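Local coordinates for protein glycerol dehydratase (Clostridium butyricum, PDB 1R9D) that probably acts as a B12-independent glycyl-radical lyase that dehydrates glycerol, which it holds in this crystal form, at residues 735-740 with 757-762. Residues are numbered along the deposited sequence; the frame is centred on the assembly and turned at random.
Sequences QFNVID and LIVRVA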
ATOM      1  N   GLN A 735       0.126 -17.568  40.000  1.00 22.90           N
ATOM      2  CA  GLN A 735       1.573 -17.651  40.176  1.00 23.05           C
ATOM      3  C   GLN A 735       1.874 -17.141  41.578  1.00 24.00           C
ATOM      4  O   GLN A 735       1.080 -16.384  42.138  1.00 22.62           O
ATOM      5  CB  GLN A 735       2.276 -16.801  39.123  1.00 23.02           C
ATOM      6  CG  GLN A 735       1.918 -15.335  39.182  1.00 23.08           C
ATOM      7  CD  GLN A 735       2.359 -14.582  37.950  1.00 24.18           C
ATOM      8  OE1 GLN A 735       2.419 -13.349  37.953  1.00 26.69           O
ATOM      9  NE2 GLN A 735       2.656 -15.313  36.880  1.00 22.59           N
ATOM     10  N   PHE A 736       3.017 -17.530  42.137  1.00 24.44           N
ATOM     11  CA  PHE A 736       3.334 -17.142  43.506  1.00 24.39           C
ATOM     12  C   PHE A 736       4.719 -16.599  43.817  1.00 25.88           C
ATOM     13  O   PHE A 736       5.724 -17.084  43.299  1.00 26.82           O
ATOM     14  CB  PHE A 736       3.129 -18.334  44.449  1.00 23.75           C
ATOM     15  CG  PHE A 736       1.867 -19.104  44.202  1.00 23.34           C
ATOM     16  CD1 PHE A 736       1.817 -20.093  43.224  1.00 24.17           C
ATOM     17  CD2 PHE A 736       0.722 -18.837  44.942  1.00 24.49           C
ATOM     18  CE1 PHE A 736       0.640 -20.805  42.985  1.00 24.08           C
ATOM     19  CE2 PHE A 736      -0.459 -19.541  44.713  1.00 22.80           C
ATOM     20  CZ  PHE A 736      -0.501 -20.527  43.732  1.00 23.79           C
ATOM     21  N   ASN A 737       4.748 -15.603  44.694  1.00 26.38           N
ATOM     22  CA  ASN A 737       5.994 -15.042  45.187  1.00 27.24           C
ATOM     23  C   ASN A 737       6.119 -15.742  46.540  1.00 28.82           C
ATOM     24  O   ASN A 737       5.124 -15.915  47.251  1.00 27.33           O
ATOM     25  CB  ASN A 737       5.891 -13.532  45.414  1.00 27.43           C
ATOM     26  CG  ASN A 737       6.648 -12.725  44.372  1.00 27.96           C
ATOM     27  OD1 ASN A 737       7.753 -13.093  43.961  1.00 27.82           O
ATOM     28  ND2 ASN A 737       6.069 -11.607  43.959  1.00 26.26           N
ATOM     29  N   VAL A 738       7.324 -16.179  46.877  1.00 29.18           N
ATOM     30  CA  VAL A 738       7.570 -16.841  48.152  1.00 30.65           C
ATOM     31  C   VAL A 738       8.901 -16.282  48.621  1.00 32.65           C
ATOM     32  O   VAL A 738       9.955 -16.847  48.334  1.00 32.40           O
ATOM     33  CB  VAL A 738       7.696 -18.370  47.996  1.00 29.82           C
ATOM     34  CG1 VAL A 738       7.906 -19.019  49.361  1.00 29.46           C
ATOM     35  CG2 VAL A 738       6.446 -18.935  47.339  1.00 29.85           C
ATOM     36  N   ILE A 739       8.848 -15.163  49.331  1.00 34.52           N
ATOM     37  CA  ILE A 739      10.068 -14.528  49.798  1.00 37.12           C
ATOM     38  C   ILE A 739       9.899 -13.829  51.140  1.00 38.02           C
ATOM     39  O   ILE A 739       8.792 -13.450  51.533  1.00 38.10           O
ATOM     40  CB  ILE A 739      10.568 -13.498  48.759  1.00 38.96           C
ATOM     41  CG1 ILE A 739      11.981 -13.033  49.117  1.00 39.86           C
ATOM     42  CG2 ILE A 739       9.606 -12.315  48.700  1.00 38.92           C
ATOM     43  CD1 ILE A 739      12.596 -12.118  48.086  1.00 41.53           C
ATOM     44  N   ASP A 740      11.020 -13.671  51.834  1.00 39.19           N
ATOM     45  CA  ASP A 740      11.060 -13.013  53.132  1.00 40.30           C
ATOM     46  C   ASP A 740      11.025 -11.506  52.892  1.00 39.93           C
ATOM     47  O   ASP A 740      11.898 -10.962  52.211  1.00 40.15           O
ATOM     48  CB  ASP A 740      12.354 -13.385  53.852  1.00 42.32           C
ATOM     49  CG  ASP A 740      12.333 -13.020  55.317  1.00 44.63           C
ATOM     50  OD1 ASP A 740      11.863 -11.909  55.651  1.00 44.70           O
ATOM     51  OD2 ASP A 740      12.801 -13.847  56.131  1.00 47.06           O
ATOM     52  N   LEU A 757      19.008 -11.270  43.423  1.00 33.60           N
ATOM     53  CA  LEU A 757      17.656 -11.414  43.963  1.00 32.01           C
ATOM     54  C   LEU A 757      16.603 -11.270  42.866  1.00 30.53           C
ATOM     55  O   LEU A 757      16.516 -10.230  42.219  1.00 29.04           O
ATOM     56  CB  LEU A 757      17.403 -10.364  45.052  1.00 31.73           C
ATOM     57  CG  LEU A 757      15.980 -10.328  45.628  1.00 32.26           C
ATOM     58  CD1 LEU A 757      15.678 -11.632  46.342  1.00 32.23           C
ATOM     59  CD2 LEU A 757      15.843  -9.153  46.582  1.00 31.91           C
ATOM     60  N   ILE A 758      15.808 -12.320  42.670  1.00 30.40           N
ATOM     61  CA  ILE A 758      14.754 -12.320  41.655  1.00 30.19           C
ATOM     62  C   ILE A 758      13.388 -12.251  42.327  1.00 30.65           C
ATOM     63  O   ILE A 758      13.177 -12.869  43.370  1.00 31.43           O
ATOM     64  CB  ILE A 758      14.779 -13.607  40.804  1.00 30.94           C
ATOM     65  CG1 ILE A 758      16.177 -13.835  40.223  1.00 31.39           C
ATOM     66  CG2 ILE A 758      13.747 -13.500  39.674  1.00 29.92           C
ATOM     67  CD1 ILE A 758      16.650 -12.717  39.315  1.00 31.31           C
ATOM     68  N   VAL A 759      12.464 -11.509  41.723  1.00 29.40           N
ATOM     69  CA  VAL A 759      11.117 -11.381  42.268  1.00 30.02           C
ATOM     70  C   VAL A 759      10.071 -11.399  41.153  1.00 29.03           C
ATOM     71  O   VAL A 759      10.345 -11.008  40.020  1.00 28.39           O
ATOM     72  CB  VAL A 759      10.952 -10.065  43.060  1.00 30.47           C
ATOM     73  CG1 VAL A 759      11.094  -8.875  42.129  1.00 32.49           C
ATOM     74  CG2 VAL A 759       9.601 -10.032  43.747  1.00 32.35           C
ATOM     75  N   ARG A 760       8.871 -11.856  41.486  1.00 28.70           N
ATOM     76  CA  ARG A 760       7.786 -11.908  40.517  1.00 28.05           C
ATOM     77  C   ARG A 760       7.060 -10.566  40.504  1.00 27.44           C
ATOM     78  O   ARG A 760       6.661 -10.063  41.558  1.00 27.89           O
ATOM     79  CB  ARG A 760       6.789 -13.001  40.905  1.00 29.17           C
ATOM     80  CG  ARG A 760       5.809 -13.353  39.814  1.00 30.63           C
ATOM     81  CD  ARG A 760       6.558 -13.952  38.641  1.00 32.07           C
ATOM     82  NE  ARG A 760       5.660 -14.471  37.625  1.00 33.86           N
ATOM     83  CZ  ARG A 760       6.062 -15.104  36.531  1.00 32.73           C
ATOM     84  NH1 ARG A 760       7.356 -15.296  36.307  1.00 32.77           N
ATOM     85  NH2 ARG A 760       5.167 -15.555  35.666  1.00 31.95           N
ATOM     86  N   VAL A 761       6.899  -9.982  39.322  1.00 25.49           N
ATOM     87  CA  VAL A 761       6.186  -8.722  39.195  1.00 24.58           C
ATOM     88  C   VAL A 761       4.742  -9.078  38.818  1.00 26.25           C
ATOM     89  O   VAL A 761       3.868  -9.120  39.684  1.00 27.85           O
ATOM     90  CB  VAL A 761       6.827  -7.814  38.114  1.00 24.26           C
ATOM     91  CG1 VAL A 761       6.094  -6.486  38.047  1.00 23.89           C
ATOM     92  CG2 VAL A 761       8.299  -7.570  38.445  1.00 23.48           C
ATOM     93  N   ALA A 762       4.496  -9.360  37.540  1.00 25.19           N
ATOM     94  CA  ALA A 762       3.156  -9.739  37.084  1.00 25.02           C
ATOM     95  C   ALA A 762       3.240 -10.444  35.735  1.00 24.61           C
ATOM     96  O   ALA A 762       3.261  -9.795  34.693  1.00 26.04           O
ATOM     97  CB  ALA A 762       2.262  -8.501  36.980  1.00 24.98           C
TER
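N737 and R760 meet where strand 733-738 of a mixed five-stranded sheet in the glycyl-radical enzyme fold, a β/α barrel as in pyruvate formate-lyase, faces the segment leading into the Gly loop, whose G763 is the predicted radical site. The strands 735-738 and 758-760 do not pair through their backbones; their axes come no closer than 7.1 Å, with N-to-C directions 138° apart, and a side-chain amide spans the gap. This illustrates how a carboxamide can imitate a neighbouring strand: N737 OD1 accepts R760 N at 3.0 Å, in its carbonyl plane and on a lone pair, while ND2 of N737 donates to R760 O at 2.9 Å. Both backbone polar groups of one residue are thus gripped, which fixes the amide's rotation, with R760 CB lying against it. V759 CG2 touches the same amide, 3.6 Å from N737 OD1.

With CG anti to its backbone N (chi1 -167°), R760 bends at chi2 and crosses the Q735 side chain at about a right angle, the Q735 amide standing at the guanidinium edge. R760 NH1 bonds S765 OG, just after G763. Beside helix 741-749, whose L744 touches both, I739 and L757 meet tip to tip, CD1 of I739 lying 3.6 Å from CD1 of L757.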